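Local coordinates for fructose-bisphosphate aldolase (Plasmodium falciparum, PDB 4TR9), which belongs to the class I fructose-bisphosphate aldolase family, enzymes built on a TIM barrel, at residues D51-E56 with V316-Q321. Residues are numbered along the deposited sequence; the frame is centred on the assembly and turned at random.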
loop_
_atom_site.group_PDB
_atom_site.type_symbol
_atom_site.label_atom_id
_atom_site.label_comp_id
_atom_site.label_asym_id
_atom_site.label_seq_id
_atom_site.Cartn_x
_atom_site.Cartn_y
_atom_site.Cartn_z
ATOM N N ASP A 51 36.204 -15.983 22.636
ATOM C CA ASP A 51 37.506 -15.796 22.004
ATOM C C ASP A 51 38.222 -14.563 22.545
ATOM O O ASP A 51 39.447 -14.551 22.666
ATOM C CB ASP A 51 37.354 -15.683 20.485
ATOM C CG ASP A 51 36.844 -16.963 19.852
ATOM O OD1 ASP A 51 37.098 -18.048 20.415
ATOM O OD2 ASP A 51 36.187 -16.882 18.792
ATOM N N ASN A 52 37.453 -13.527 22.868
ATOM C CA ASN A 52 38.016 -12.281 23.376
ATOM C C ASN A 52 38.638 -12.448 24.758
ATOM O O ASN A 52 39.650 -11.822 25.072
ATOM C CB ASN A 52 36.944 -11.191 23.416
ATOM C CG ASN A 52 36.432 -10.828 22.036
ATOM O OD1 ASN A 52 37.139 -10.979 21.039
ATOM N ND2 ASN A 52 35.197 -10.343 21.971
ATOM N N ILE A 53 38.027 -13.293 25.582
ATOM C CA ILE A 53 38.546 -13.563 26.917
ATOM C C ILE A 53 39.380 -14.838 26.929
ATOM O O ILE A 53 39.696 -15.372 27.993
ATOM C CB ILE A 53 37.414 -13.692 27.952
ATOM C CG1 ILE A 53 36.441 -14.799 27.544
ATOM C CG2 ILE A 53 36.689 -12.365 28.112
ATOM C CD1 ILE A 53 35.313 -15.016 28.529
ATOM N N LYS A 54 39.732 -15.313 25.735
ATOM C CA LYS A 54 40.537 -16.522 25.566
ATOM C C LYS A 54 39.896 -17.712 26.272
ATOM O O LYS A 54 40.373 -18.167 27.311
ATOM C CB LYS A 54 41.964 -16.302 26.078
ATOM C CG LYS A 54 42.908 -15.678 25.055
ATOM C CD LYS A 54 42.522 -14.244 24.721
ATOM C CE LYS A 54 43.258 -13.747 23.490
ATOM N NZ LYS A 54 42.840 -12.368 23.118
ATOM N N LEU A 55 38.809 -18.205 25.691
ATOM C CA LEU A 55 38.049 -19.300 26.275
ATOM C C LEU A 55 37.485 -20.193 25.177
ATOM O O LEU A 55 36.962 -19.702 24.177
ATOM C CB LEU A 55 36.922 -18.755 27.154
ATOM C CG LEU A 55 35.984 -19.771 27.805
ATOM C CD1 LEU A 55 36.750 -20.675 28.757
ATOM C CD2 LEU A 55 34.850 -19.057 28.527
ATOM N N GLU A 56 37.596 -21.503 25.363
ATOM C CA GLU A 56 37.101 -22.453 24.373
ATOM C C GLU A 56 35.574 -22.483 24.366
ATOM O O GLU A 56 34.936 -22.463 25.419
ATOM C CB GLU A 56 37.669 -23.855 24.635
ATOM C CG GLU A 56 37.335 -24.455 25.999
ATOM C CD GLU A 56 38.243 -23.961 27.117
ATOM O OE1 GLU A 56 38.917 -22.925 26.937
ATOM O OE2 GLU A 56 38.284 -24.617 28.180
ATOM N N VAL A 316 31.265 -8.256 32.337
ATOM C CA VAL A 316 31.091 -9.499 33.079
ATOM C C VAL A 316 32.027 -10.579 32.551
ATOM O O VAL A 316 32.706 -11.261 33.319
ATOM C CB VAL A 316 29.638 -10.002 33.006
ATOM C CG1 VAL A 316 29.505 -11.347 33.700
ATOM C CG2 VAL A 316 28.697 -8.984 33.624
ATOM N N LEU A 317 32.060 -10.722 31.231
ATOM C CA LEU A 317 32.929 -11.691 30.574
ATOM C C LEU A 317 34.402 -11.410 30.856
ATOM O O LEU A 317 35.188 -12.334 31.067
ATOM C CB LEU A 317 32.674 -11.691 29.065
ATOM C CG LEU A 317 31.403 -12.393 28.583
ATOM C CD1 LEU A 317 30.971 -11.854 27.230
ATOM C CD2 LEU A 317 31.635 -13.893 28.505
ATOM N N ASN A 318 34.768 -10.133 30.861
ATOM C CA ASN A 318 36.145 -9.732 31.129
ATOM C C ASN A 318 36.569 -10.057 32.555
ATOM O O ASN A 318 37.731 -10.374 32.812
ATOM C CB ASN A 318 36.329 -8.237 30.863
ATOM C CG ASN A 318 36.159 -7.879 29.401
ATOM O OD1 ASN A 318 36.534 -8.646 28.515
ATOM N ND2 ASN A 318 35.592 -6.707 29.142
ATOM N N THR A 319 35.621 -9.975 33.481
ATOM C CA THR A 319 35.893 -10.262 34.883
ATOM C C THR A 319 35.926 -11.766 35.133
ATOM O O THR A 319 36.787 -12.270 35.855
ATOM C CB THR A 319 34.842 -9.613 35.803
ATOM O OG1 THR A 319 34.787 -8.205 35.549
ATOM C CG2 THR A 319 35.189 -9.845 37.264
ATOM N N TRP A 320 34.986 -12.477 34.521
ATOM C CA TRP A 320 34.861 -13.919 34.698
ATOM C C TRP A 320 36.033 -14.676 34.076
ATOM O O TRP A 320 36.716 -15.441 34.759
ATOM C CB TRP A 320 33.539 -14.402 34.100
ATOM C CG TRP A 320 33.331 -15.878 34.185
ATOM C CD1 TRP A 320 33.448 -16.662 35.296
ATOM C CD2 TRP A 320 32.943 -16.752 33.117
ATOM N NE1 TRP A 320 33.167 -17.970 34.984
ATOM C CE2 TRP A 320 32.853 -18.052 33.653
ATOM C CE3 TRP A 320 32.667 -16.560 31.760
ATOM C CZ2 TRP A 320 32.501 -19.155 32.878
ATOM C CZ3 TRP A 320 32.318 -17.657 30.993
ATOM C CH2 TRP A 320 32.238 -18.938 31.554
ATOM N N GLN A 321 36.255 -14.455 32.782
ATOM C CA GLN A 321 37.336 -15.099 32.035
ATOM C C GLN A 321 37.295 -16.624 32.118
ATOM O O GLN A 321 38.336 -17.282 32.102
ATOM C CB GLN A 321 38.700 -14.594 32.518
ATOM C CG GLN A 321 39.073 -13.218 31.995
ATOM C CD GLN A 321 40.464 -12.793 32.422
ATOM O OE1 GLN A 321 41.014 -13.312 33.394
ATOM N NE2 GLN A 321 41.044 -11.847 31.692
#
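Ile53 is the main bump here, set in the turn that follows helix 43-52, and the last turn of helix 310-320 supplies the hollow. Leu317 walls one side and the backbone of Gln321 another, while Trp320 touches Ile53 only loosely. The two branches of Ile53 divide the work. Ile53 CG2 lies against the helix backbone, 3.3 Å from Leu317 O, a carbonyl whose hydrogen bond from Gln321 N (2.9 Å between N and O) closes that last turn. At one edge of the hollow Asn318 OD1 flanks the same methyl, 3.7 Å from Ile53 CG2. The other branch takes the crowded position between backbone N and carbonyl carbon (chi1 58°) and then runs out extended, bringing Ile53 CD1 to 3.8 Å from Leu317 CD2; these two side chains cross at about a right angle. Ile53 CD1 also sits 4.0 Å from Gln321 CA, where a positive phi turns the chain out of the helix. In TIM-barrel terms, helix 43-52 follows strand 35-39 and helix 310-320 follows strand 303-308, neighbours in the parallel sheet, so the contact joins the C-terminal ends of two helices of the outer layer. A second, smaller bump comes from Leu55, its CG anti to the backbone N (chi1 178°): Leu55 CD2 meets the six-membered ring of Trp320 obliquely, 3.8 Å from Trp320 CZ3. Tyr65 of helix 59-70 also meets the indole, and Phe50 packs against both Leu55 and Trp320.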